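Local coordinates for HD domain protein (Enterococcus faecalis, PDB 4LRL) that probably hydrolyses deoxyribonucleoside triphosphates such as dGTP through a metal-binding HD domain, under allosteric control by bound nucleotides, at residues 368-373 with 468-473; 376-381 with 462-467; 100-105 with 117-122; 107-112 with 234-239. All blocks are in the same frame, centred on the assembly; numbering follows the deposited sequence.

Contact 1: residues 368-373 with 468-473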
# COMPACT_ATOMS: atom_id res chain seq x y z
N ILE C 368 -5.20 29.71 35.05
CA ILE C 368 -5.77 30.00 33.74
C ILE C 368 -6.37 31.41 33.74
O ILE C 368 -6.19 32.16 32.79
CB ILE C 368 -6.80 28.91 33.31
CG1 ILE C 368 -6.07 27.66 32.83
CG2 ILE C 368 -7.75 29.41 32.21
CD1 ILE C 368 -6.92 26.40 32.82
N ALA C 369 -7.07 31.77 34.81
CA ALA C 369 -7.65 33.10 34.93
C ALA C 369 -6.57 34.19 34.83
O ALA C 369 -6.77 35.21 34.16
CB ALA C 369 -8.46 33.23 36.20
N TYR C 370 -5.43 33.95 35.49
CA TYR C 370 -4.29 34.85 35.46
C TYR C 370 -3.71 34.98 34.04
O TYR C 370 -3.51 36.09 33.56
CB TYR C 370 -3.22 34.41 36.49
CG TYR C 370 -1.96 35.24 36.47
CD1 TYR C 370 -0.77 34.72 36.01
CD2 TYR C 370 -1.97 36.57 36.89
CE1 TYR C 370 0.40 35.48 35.97
CE2 TYR C 370 -0.82 37.35 36.87
CZ TYR C 370 0.36 36.79 36.41
OH TYR C 370 1.50 37.55 36.37
N LEU C 371 -3.48 33.85 33.37
CA LEU C 371 -3.05 33.85 31.96
C LEU C 371 -4.03 34.56 31.05
O LEU C 371 -3.62 35.25 30.10
CB LEU C 371 -2.82 32.42 31.44
CG LEU C 371 -1.83 31.56 32.22
CD1 LEU C 371 -1.63 30.25 31.51
CD2 LEU C 371 -0.50 32.27 32.42
N ARG C 372 -5.32 34.42 31.34
CA ARG C 372 -6.35 35.17 30.62
C ARG C 372 -6.25 36.68 30.84
O ARG C 372 -6.45 37.45 29.91
CB ARG C 372 -7.75 34.67 30.97
CG ARG C 372 -8.13 33.45 30.15
CD ARG C 372 -9.38 32.80 30.68
NE ARG C 372 -9.94 31.91 29.68
CZ ARG C 372 -10.81 30.94 29.94
NH1 ARG C 372 -11.20 30.72 31.20
NH2 ARG C 372 -11.27 30.19 28.95
N GLU C 373 -5.93 37.10 32.07
CA GLU C 373 -5.64 38.50 32.34
C GLU C 373 -4.47 38.99 31.48
O GLU C 373 -4.58 40.01 30.82
CB GLU C 373 -5.33 38.75 33.82
CG GLU C 373 -5.07 40.22 34.10
CD GLU C 373 -4.60 40.52 35.52
OE1 GLU C 373 -4.33 39.59 36.30
OE2 GLU C 373 -4.50 41.73 35.84
N SER C 468 5.00 33.20 29.06
CA SER C 468 5.82 32.09 28.58
C SER C 468 6.30 31.17 29.69
O SER C 468 6.41 29.96 29.49
CB SER C 468 7.04 32.60 27.80
OG SER C 468 6.65 33.38 26.69
N SER C 469 6.59 31.74 30.86
CA SER C 469 7.10 30.98 32.00
C SER C 469 6.09 29.97 32.56
O SER C 469 6.45 29.10 33.36
CB SER C 469 7.59 31.92 33.11
OG SER C 469 6.52 32.72 33.60
N TYR C 470 4.83 30.08 32.12
CA TYR C 470 3.77 29.15 32.50
C TYR C 470 3.55 27.99 31.51
O TYR C 470 2.77 27.08 31.78
CB TYR C 470 2.45 29.90 32.72
CG TYR C 470 2.42 30.67 34.02
CD1 TYR C 470 2.80 32.02 34.06
CD2 TYR C 470 2.03 30.06 35.21
CE1 TYR C 470 2.78 32.73 35.26
CE2 TYR C 470 2.01 30.76 36.41
CZ TYR C 470 2.38 32.09 36.42
OH TYR C 470 2.36 32.78 37.61
N ILE C 471 4.24 28.05 30.36
CA ILE C 471 4.10 27.03 29.32
C ILE C 471 5.40 26.27 29.15
O ILE C 471 6.40 26.83 28.69
CB ILE C 471 3.68 27.62 27.94
CG1 ILE C 471 2.45 28.54 28.07
CG2 ILE C 471 3.47 26.50 26.91
CD1 ILE C 471 1.22 27.88 28.68
N HIS C 472 5.38 24.99 29.50
CA HIS C 472 6.58 24.18 29.57
C HIS C 472 6.30 22.74 29.14
O HIS C 472 5.40 22.09 29.69
CB HIS C 472 7.15 24.24 31.00
CG HIS C 472 8.53 23.69 31.13
ND1 HIS C 472 9.64 24.34 30.62
CD2 HIS C 472 9.00 22.57 31.73
CE1 HIS C 472 10.72 23.64 30.89
NE2 HIS C 472 10.36 22.56 31.56
N ASN C 473 7.06 22.25 28.17
CA ASN C 473 6.90 20.89 27.63
C ASN C 473 5.47 20.62 27.13
O ASN C 473 4.90 19.56 27.41
CB ASN C 473 7.32 19.84 28.67
CG ASN C 473 8.80 19.90 28.99
OD1 ASN C 473 9.59 20.44 28.22
ND2 ASN C 473 9.18 19.32 30.12
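Leu371 and Tyr370 of helix 361-377 both reach the ring of Tyr470, which stands just before strand 471-472. The two halves approach equally closely and differ in burial. The tightly enclosed half is at the root of the Tyr470 ring, where Leu371, itself buried, sends one methyl across: its CD2 lies 3.7 Å from Tyr470 CG and 3.8 Å from Tyr470 CB, set obliquely to the ring. Leu371 also packs on Phe442 of strand 441-444. The segment it meets links a helix to a small sheet: a type I beta turn from Ser468 to Ile471, closed by Ile471 N to Ser468 O at 3.0 Å, leads out of helix 461-468 into the two-stranded antiparallel sheet of 471-472 and 475-476. The half nearer solvent is the tyrosine pair, both members partly exposed. Tyr370 swings its ring out opposite the backbone N (chi1 177°), toward the turn, and Tyr470 CE1 meets the edge of that ring, 3.7 Å from Tyr370 CE1. The ring planes make 63°, an oblique pairing with centroids 5.8 Å apart. Tyr470 OH lies against Tyr370 CE1 at 3.7 Å, while Tyr370 OH is hydrogen-bonded to Glu466 OE2, a turn earlier on helix 461-468. Lys479 also makes a cation-pi contact with the Tyr470 ring.

Contact 2: residues 376-381 with 462-467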
# COMPACT_ATOMS: atom_id res chain seq x y z
N GLU C 376 -5.34 39.35 27.85
CA GLU C 376 -6.15 40.55 27.77
C GLU C 376 -5.32 41.83 27.80
O GLU C 376 -5.63 42.80 27.10
CB GLU C 376 -7.14 40.59 28.94
CG GLU C 376 -8.06 41.79 28.99
CD GLU C 376 -9.18 41.61 29.99
OE1 GLU C 376 -10.26 41.13 29.57
OE2 GLU C 376 -8.99 41.90 31.19
N LYS C 377 -4.28 41.83 28.64
CA LYS C 377 -3.41 42.98 28.84
C LYS C 377 -2.73 43.39 27.53
O LYS C 377 -2.60 44.57 27.24
CB LYS C 377 -2.38 42.65 29.92
CG LYS C 377 -1.76 43.84 30.64
CD LYS C 377 -1.25 43.44 32.03
CE LYS C 377 -0.75 44.66 32.79
NZ LYS C 377 -1.12 44.68 34.26
N VAL C 378 -2.32 42.40 26.74
CA VAL C 378 -1.68 42.68 25.44
C VAL C 378 -2.68 42.95 24.30
O VAL C 378 -2.27 43.23 23.18
CB VAL C 378 -0.62 41.61 25.02
CG1 VAL C 378 0.40 41.41 26.14
CG2 VAL C 378 -1.27 40.28 24.61
N GLY C 379 -3.98 42.89 24.61
CA GLY C 379 -5.02 43.33 23.68
C GLY C 379 -5.92 42.24 23.09
O GLY C 379 -6.75 42.53 22.22
N PHE C 380 -5.76 41.01 23.56
CA PHE C 380 -6.60 39.92 23.09
C PHE C 380 -7.75 39.68 24.06
O PHE C 380 -7.52 39.25 25.19
CB PHE C 380 -5.80 38.62 22.94
CG PHE C 380 -4.80 38.63 21.83
CD1 PHE C 380 -3.44 38.73 22.10
CD2 PHE C 380 -5.20 38.50 20.50
CE1 PHE C 380 -2.48 38.72 21.06
CE2 PHE C 380 -4.26 38.48 19.45
CZ PHE C 380 -2.91 38.60 19.73
N ASN C 381 -8.98 39.96 23.62
CA ASN C 381 -10.13 39.65 24.45
C ASN C 381 -10.16 38.13 24.74
O ASN C 381 -10.26 37.32 23.81
CB ASN C 381 -11.43 40.13 23.80
CG ASN C 381 -12.63 40.00 24.72
OD1 ASN C 381 -12.77 39.03 25.45
ND2 ASN C 381 -13.52 40.99 24.66
N GLU C 462 7.57 42.09 28.82
CA GLU C 462 7.63 41.41 30.12
C GLU C 462 6.40 40.53 30.36
O GLU C 462 6.50 39.49 31.01
CB GLU C 462 7.87 42.40 31.27
CG GLU C 462 6.63 43.16 31.74
CD GLU C 462 6.90 44.02 32.98
OE1 GLU C 462 6.16 43.87 33.98
OE2 GLU C 462 7.84 44.86 32.96
N THR C 463 5.26 40.96 29.82
CA THR C 463 4.02 40.19 29.85
C THR C 463 4.16 38.90 29.03
O THR C 463 3.75 37.83 29.48
CB THR C 463 2.84 41.02 29.33
OG1 THR C 463 2.80 42.27 30.03
CG2 THR C 463 1.51 40.30 29.54
N TYR C 464 4.76 39.02 27.84
CA TYR C 464 5.05 37.85 27.00
C TYR C 464 5.99 36.87 27.71
O TYR C 464 5.78 35.65 27.65
CB TYR C 464 5.63 38.27 25.64
CG TYR C 464 4.66 38.99 24.73
CD1 TYR C 464 3.47 38.38 24.32
CD2 TYR C 464 4.93 40.28 24.27
CE1 TYR C 464 2.58 39.04 23.48
CE2 TYR C 464 4.05 40.95 23.43
CZ TYR C 464 2.87 40.32 23.05
OH TYR C 464 1.99 40.96 22.21
N ARG C 465 7.01 37.40 28.39
CA ARG C 465 7.93 36.56 29.16
C ARG C 465 7.23 35.95 30.37
O ARG C 465 7.42 34.77 30.66
CB ARG C 465 9.19 37.33 29.55
CG ARG C 465 10.13 37.60 28.36
CD ARG C 465 11.46 38.19 28.81
NE ARG C 465 11.30 39.46 29.51
CZ ARG C 465 11.34 40.65 28.92
NH1 ARG C 465 11.54 40.74 27.61
NH2 ARG C 465 11.19 41.76 29.64
N GLU C 466 6.41 36.73 31.06
CA GLU C 466 5.65 36.24 32.20
C GLU C 466 4.73 35.10 31.77
O GLU C 466 4.78 34.01 32.34
CB GLU C 466 4.85 37.38 32.86
CG GLU C 466 3.91 36.94 33.99
CD GLU C 466 4.61 36.50 35.26
OE1 GLU C 466 5.86 36.35 35.26
OE2 GLU C 466 3.92 36.29 36.27
N PHE C 467 3.94 35.34 30.73
CA PHE C 467 3.10 34.31 30.14
C PHE C 467 3.88 33.03 29.77
O PHE C 467 3.46 31.92 30.13
CB PHE C 467 2.35 34.84 28.92
CG PHE C 467 1.44 33.83 28.29
CD1 PHE C 467 0.09 33.78 28.63
CD2 PHE C 467 1.94 32.89 27.38
CE1 PHE C 467 -0.75 32.82 28.06
CE2 PHE C 467 1.11 31.93 26.81
CZ PHE C 467 -0.23 31.90 27.14
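Val378, Thr463 and Tyr464 carry this surface contact, in which the C-terminal end of helix 361-377 meets helix 461-468. The first of these helices finishes in a Schellman motif: Gly379 takes a positive phi of 111°, and its N is bonded to Glu376 O at 3.0 Å, one of the two bonds back into the last turn. Val378, immediately before the glycine, points toward the other helix and has the most surface buried by the contact. Its CG1 touches both partners. It lies 3.7 Å from Thr463 CG2, the two side chains running antiparallel alongside each other. Thr463 offers its methyl because CG2 lies anti to the backbone N, while OG1 takes the place anti to the carbonyl carbon (chi1 -52°). The same CG1 also lies over one face of the Tyr464 ring, displaced toward the rim, at 4.1 Å from Tyr464 CZ. Across the contact, CG2 of Val378 reaches only Tyr464, 4.1 Å from Tyr464 OH. Although the Tyr464 side chain does not start out toward Val378, its far end swings closer. Around this patch Val378 also packs on Met448 and Phe460, Thr463 leans on Leu374 of helix 361-377, and Tyr464 rests on Gln451. At the phenol tip, Tyr464 OH lies 3.9 Å from Val378 CB.

Contact 3: residues 100-105 with 117-122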
# COMPACT_ATOMS: atom_id res chain seq x y z
N ARG C 100 -22.55 -5.19 1.54
CA ARG C 100 -21.68 -6.37 1.56
C ARG C 100 -22.05 -7.30 2.71
O ARG C 100 -22.06 -8.52 2.53
CB ARG C 100 -20.21 -5.97 1.60
CG ARG C 100 -19.76 -5.34 0.29
CD ARG C 100 -18.35 -4.80 0.33
NE ARG C 100 -18.12 -3.97 -0.86
CZ ARG C 100 -16.94 -3.47 -1.23
NH1 ARG C 100 -16.86 -2.72 -2.33
NH2 ARG C 100 -15.83 -3.71 -0.53
N ILE C 101 -22.39 -6.72 3.86
CA ILE C 101 -22.78 -7.49 5.05
C ILE C 101 -24.10 -8.24 4.84
O ILE C 101 -24.19 -9.42 5.15
CB ILE C 101 -22.86 -6.61 6.34
CG1 ILE C 101 -21.50 -5.97 6.60
CG2 ILE C 101 -23.32 -7.43 7.55
CD1 ILE C 101 -21.47 -4.98 7.76
N CYS C 102 -25.10 -7.54 4.30
CA CYS C 102 -26.40 -8.12 3.98
C CYS C 102 -26.27 -9.27 2.99
O CYS C 102 -26.95 -10.29 3.12
CB CYS C 102 -27.33 -7.06 3.41
SG CYS C 102 -27.90 -5.84 4.61
N GLU C 103 -25.39 -9.09 2.02
CA GLU C 103 -25.11 -10.09 1.00
C GLU C 103 -24.54 -11.36 1.64
O GLU C 103 -25.03 -12.46 1.38
CB GLU C 103 -24.13 -9.50 -0.03
CG GLU C 103 -23.95 -10.33 -1.27
CD GLU C 103 -25.08 -10.18 -2.28
OE1 GLU C 103 -25.73 -9.12 -2.32
OE2 GLU C 103 -25.31 -11.14 -3.05
N ILE C 104 -23.54 -11.19 2.50
CA ILE C 104 -22.93 -12.29 3.25
C ILE C 104 -23.95 -12.94 4.19
O ILE C 104 -24.03 -14.17 4.28
CB ILE C 104 -21.69 -11.78 4.04
CG1 ILE C 104 -20.54 -11.47 3.07
CG2 ILE C 104 -21.23 -12.78 5.08
CD1 ILE C 104 -19.49 -10.49 3.62
N PHE C 105 -24.73 -12.11 4.88
CA PHE C 105 -25.75 -12.58 5.81
C PHE C 105 -26.77 -13.44 5.09
O PHE C 105 -27.19 -14.49 5.60
CB PHE C 105 -26.46 -11.40 6.47
CG PHE C 105 -25.78 -10.88 7.72
CD1 PHE C 105 -26.48 -10.07 8.61
CD2 PHE C 105 -24.45 -11.21 8.01
CE1 PHE C 105 -25.87 -9.58 9.77
CE2 PHE C 105 -23.83 -10.73 9.17
CZ PHE C 105 -24.55 -9.90 10.05
N ASN C 117 -31.88 -17.30 14.92
CA ASN C 117 -30.59 -16.58 14.95
C ASN C 117 -30.16 -16.04 13.58
O ASN C 117 -29.06 -15.48 13.44
CB ASN C 117 -29.49 -17.48 15.54
CG ASN C 117 -29.61 -17.64 17.05
OD1 ASN C 117 -29.11 -16.82 17.82
ND2 ASN C 117 -30.27 -18.71 17.48
N GLY C 118 -31.03 -16.18 12.58
CA GLY C 118 -30.67 -15.89 11.19
C GLY C 118 -31.10 -14.54 10.67
O GLY C 118 -31.81 -13.79 11.34
N TRP C 119 -30.66 -14.23 9.45
CA TRP C 119 -30.93 -12.95 8.80
C TRP C 119 -32.13 -13.06 7.88
O TRP C 119 -32.24 -13.99 7.09
CB TRP C 119 -29.70 -12.48 8.03
CG TRP C 119 -29.97 -11.37 7.05
CD1 TRP C 119 -30.14 -11.50 5.71
CD2 TRP C 119 -30.13 -9.98 7.34
NE1 TRP C 119 -30.38 -10.28 5.14
CE2 TRP C 119 -30.38 -9.33 6.12
CE3 TRP C 119 -30.08 -9.22 8.52
CZ2 TRP C 119 -30.58 -7.94 6.03
CZ3 TRP C 119 -30.28 -7.84 8.44
CH2 TRP C 119 -30.53 -7.22 7.20
N ASN C 120 -33.03 -12.09 7.98
CA ASN C 120 -34.22 -12.05 7.15
C ASN C 120 -34.08 -11.00 6.05
O ASN C 120 -34.22 -9.80 6.30
CB ASN C 120 -35.44 -11.76 8.03
CG ASN C 120 -36.71 -11.55 7.22
OD1 ASN C 120 -36.73 -11.75 6.00
ND2 ASN C 120 -37.77 -11.14 7.90
N ASP C 121 -33.82 -11.46 4.83
CA ASP C 121 -33.48 -10.56 3.72
C ASP C 121 -34.61 -9.60 3.30
O ASP C 121 -34.38 -8.69 2.49
CB ASP C 121 -32.91 -11.33 2.52
CG ASP C 121 -31.98 -10.47 1.68
OD1 ASP C 121 -32.09 -10.52 0.44
OD2 ASP C 121 -31.13 -9.74 2.25
N ASP C 122 -35.81 -9.78 3.86
CA ASP C 122 -36.86 -8.75 3.74
C ASP C 122 -36.41 -7.42 4.36
O ASP C 122 -36.92 -6.36 3.98
CB ASP C 122 -38.18 -9.22 4.36
CG ASP C 122 -38.94 -10.20 3.47
OD1 ASP C 122 -39.83 -10.93 3.99
OD2 ASP C 122 -38.66 -10.26 2.24
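Within the HD domain, the long helix 87-108 is covered near its C-terminal end by the loop that leads into helix 124-133, and Trp119 of that loop is the residue laid against Phe105 and Cys102. Phe105 CB sits over the five-membered ring of the indole, 3.9 Å from its centroid and 24° off the normal, a CH-pi contact. The phenyl group beyond it turns its edge to the indole face in an offset edge-to-face pair, planes at 62°, with Phe105 CD1 3.7 Å from Trp119 CE3. One turn back, Cys102 SG approaches the benzo end obliquely, 3.7 Å from Trp119 CZ2, a sulfur-aromatic contact. In the plane of the indole, NE1 gives a nearly straight bond of 3.0 Å to Asp121 OD2, on the anti side of the carboxylate, which helps fix the ring's rotation. That oxygen also forms a salt bridge with Arg124, which would be expected to keep the carboxylate charged. Asn120 OD1 accepts from Asp122 N at 3.1 Å, an Asx turn. Met199 of helix 194-200 packs on both Cys102 and Phe105. The whole is a loop tryptophan held by CH-pi, edge-to-face and sulfur-aromatic contacts on the long HD-domain helix.

Contact 4: residues 107-112 with 234-239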
# COMPACT_ATOMS: atom_id res chain seq x y z
N ARG C 107 -26.52 -15.10 2.08
CA ARG C 107 -26.07 -16.36 1.47
C ARG C 107 -25.48 -17.40 2.45
O ARG C 107 -25.33 -18.57 2.09
CB ARG C 107 -25.17 -16.12 0.25
CG ARG C 107 -23.68 -16.07 0.51
CD ARG C 107 -22.91 -15.97 -0.81
NE ARG C 107 -23.14 -14.70 -1.52
CZ ARG C 107 -22.19 -13.87 -1.93
NH1 ARG C 107 -22.52 -12.75 -2.56
NH2 ARG C 107 -20.90 -14.14 -1.72
N ASN C 108 -25.16 -16.99 3.67
CA ASN C 108 -24.54 -17.90 4.64
C ASN C 108 -25.34 -18.08 5.93
O ASN C 108 -25.26 -19.12 6.59
CB ASN C 108 -23.11 -17.46 4.97
CG ASN C 108 -22.20 -17.48 3.76
OD1 ASN C 108 -21.85 -18.53 3.24
ND2 ASN C 108 -21.81 -16.30 3.31
N TYR C 109 -26.12 -17.06 6.30
CA TYR C 109 -26.82 -17.08 7.58
C TYR C 109 -28.27 -16.65 7.48
O TYR C 109 -28.77 -15.94 8.35
CB TYR C 109 -26.09 -16.18 8.59
CG TYR C 109 -24.60 -16.39 8.65
CD1 TYR C 109 -23.73 -15.46 8.09
CD2 TYR C 109 -24.05 -17.52 9.26
CE1 TYR C 109 -22.35 -15.64 8.13
CE2 TYR C 109 -22.68 -17.71 9.30
CZ TYR C 109 -21.83 -16.77 8.73
OH TYR C 109 -20.48 -16.95 8.78
N SER C 110 -28.95 -17.07 6.42
CA SER C 110 -30.35 -16.71 6.22
C SER C 110 -31.22 -17.39 7.28
O SER C 110 -30.79 -18.35 7.93
CB SER C 110 -30.82 -17.10 4.82
OG SER C 110 -31.13 -18.48 4.75
N VAL C 111 -32.44 -16.89 7.46
CA VAL C 111 -33.40 -17.50 8.38
C VAL C 111 -33.74 -18.93 7.93
O VAL C 111 -34.00 -19.80 8.77
CB VAL C 111 -34.67 -16.63 8.57
CG1 VAL C 111 -35.78 -17.40 9.28
CG2 VAL C 111 -34.33 -15.38 9.36
N GLU C 112 -33.70 -19.16 6.62
CA GLU C 112 -33.84 -20.50 6.04
C GLU C 112 -32.85 -21.52 6.61
O GLU C 112 -33.07 -22.72 6.48
CB GLU C 112 -33.64 -20.45 4.52
CG GLU C 112 -34.88 -20.10 3.70
CD GLU C 112 -34.85 -20.74 2.31
OE1 GLU C 112 -34.89 -21.99 2.22
OE2 GLU C 112 -34.79 -19.99 1.31
N VAL C 234 -16.07 -13.11 9.16
CA VAL C 234 -16.44 -13.68 10.46
C VAL C 234 -17.68 -13.02 11.07
O VAL C 234 -18.23 -13.54 12.05
CB VAL C 234 -15.28 -13.63 11.48
CG1 VAL C 234 -14.10 -14.48 11.01
CG2 VAL C 234 -14.85 -12.19 11.77
N ILE C 235 -18.13 -11.91 10.48
CA ILE C 235 -19.35 -11.22 10.92
C ILE C 235 -20.57 -12.13 10.76
O ILE C 235 -20.69 -12.89 9.80
CB ILE C 235 -19.58 -9.87 10.19
CG1 ILE C 235 -20.64 -9.03 10.91
CG2 ILE C 235 -19.94 -10.09 8.70
CD1 ILE C 235 -20.71 -7.57 10.50
N ARG C 236 -21.49 -12.03 11.71
CA ARG C 236 -22.60 -12.98 11.79
C ARG C 236 -23.82 -12.35 12.48
O ARG C 236 -23.66 -11.57 13.41
CB ARG C 236 -22.12 -14.21 12.58
CG ARG C 236 -23.11 -15.34 12.72
CD ARG C 236 -22.78 -16.19 13.93
NE ARG C 236 -23.37 -17.52 13.83
CZ ARG C 236 -22.71 -18.62 13.49
NH1 ARG C 236 -21.41 -18.57 13.20
NH2 ARG C 236 -23.35 -19.77 13.43
N PRO C 237 -25.04 -12.68 12.01
CA PRO C 237 -26.20 -12.30 12.78
C PRO C 237 -26.47 -13.32 13.89
O PRO C 237 -26.02 -14.46 13.81
CB PRO C 237 -27.34 -12.37 11.76
CG PRO C 237 -26.92 -13.49 10.85
CD PRO C 237 -25.41 -13.40 10.76
N TYR C 238 -27.17 -12.88 14.94
CA TYR C 238 -27.79 -13.77 15.91
C TYR C 238 -29.03 -13.07 16.46
O TYR C 238 -29.30 -11.91 16.12
CB TYR C 238 -26.82 -14.17 17.03
CG TYR C 238 -26.55 -13.10 18.06
CD1 TYR C 238 -27.09 -13.20 19.34
CD2 TYR C 238 -25.76 -11.99 17.76
CE1 TYR C 238 -26.86 -12.21 20.30
CE2 TYR C 238 -25.51 -11.00 18.71
CZ TYR C 238 -26.07 -11.11 19.98
OH TYR C 238 -25.83 -10.14 20.92
N LYS C 239 -29.77 -13.76 17.33
CA LYS C 239 -31.03 -13.25 17.86
C LYS C 239 -30.93 -11.83 18.42
O LYS C 239 -31.81 -11.01 18.17
CB LYS C 239 -31.58 -14.21 18.92
CG LYS C 239 -33.03 -13.99 19.28
CD LYS C 239 -33.48 -15.04 20.28
CE LYS C 239 -34.95 -14.95 20.58
NZ LYS C 239 -35.36 -16.09 21.42
O HOH W 1 -20.27 -16.59 11.59
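Tyr109, where the chain leaves helix 87-108, lies beside strand 235-238 with its CA nearest that of Pro237, 7.1 Å away. No hydrogen bond joins the two segments directly; the contact seats a helix end of the HD domain on the outermost strand, within this chain, of a four-stranded mixed sheet. Tyr109 makes all the contacts from its segment. Its CG stands anti to the carbonyl carbon (chi1 -47°), and the ring extends along the strand from Pro237 to the Ile235 carbonyl. At the base, Tyr109 CB meets the proline ring, 3.6 Å from both Pro237 CD and Pro237 CG. Farther out, Tyr109 CE1 comes to 3.6 Å from Ile235 O, set obliquely to the tyrosine ring. Arg236 covers one ring face with its aliphatic part: CG lies 4.2 Å from the Tyr109 ring centroid, 12° off the normal, a CH-pi contact, while CB of Asn108 packs on the opposite face. The arginine chain, extended from CG to NE, brings one guanidinium face over Tyr109 CE2, near the rim, the planes 40° apart. Pro237 also packs on Phe105 and Trp119, and Ile235 turns to Ile101 and Phe105. At the polar end a water lies 2.8 Å from Tyr109 OH and accepts a weak bond from Arg236 NH1.

How the contacts relate
Helix 87-108 opens contact 3, and the residues at its C-terminal end open contact 4. The chain returns after helix 111-114 to close contact 3, a short loop of the HD domain, and much later strand 235-238 closes contact 4; each has one segment between those of the other, so the two cross. They touch: Trp119 pairs through its backbone with Tyr109 and Val111, and the Phe105 ring packs on the strand. Farther on, helix 361-377 opens contacts 1 and 2. Helix 461-468 closes contact 2, then strand 471-472 closes contact 1, whose longer loop encloses that of contact 2. This pair sits across the chain's centre, contact 1 being about 57 Å from contact 3 between centres.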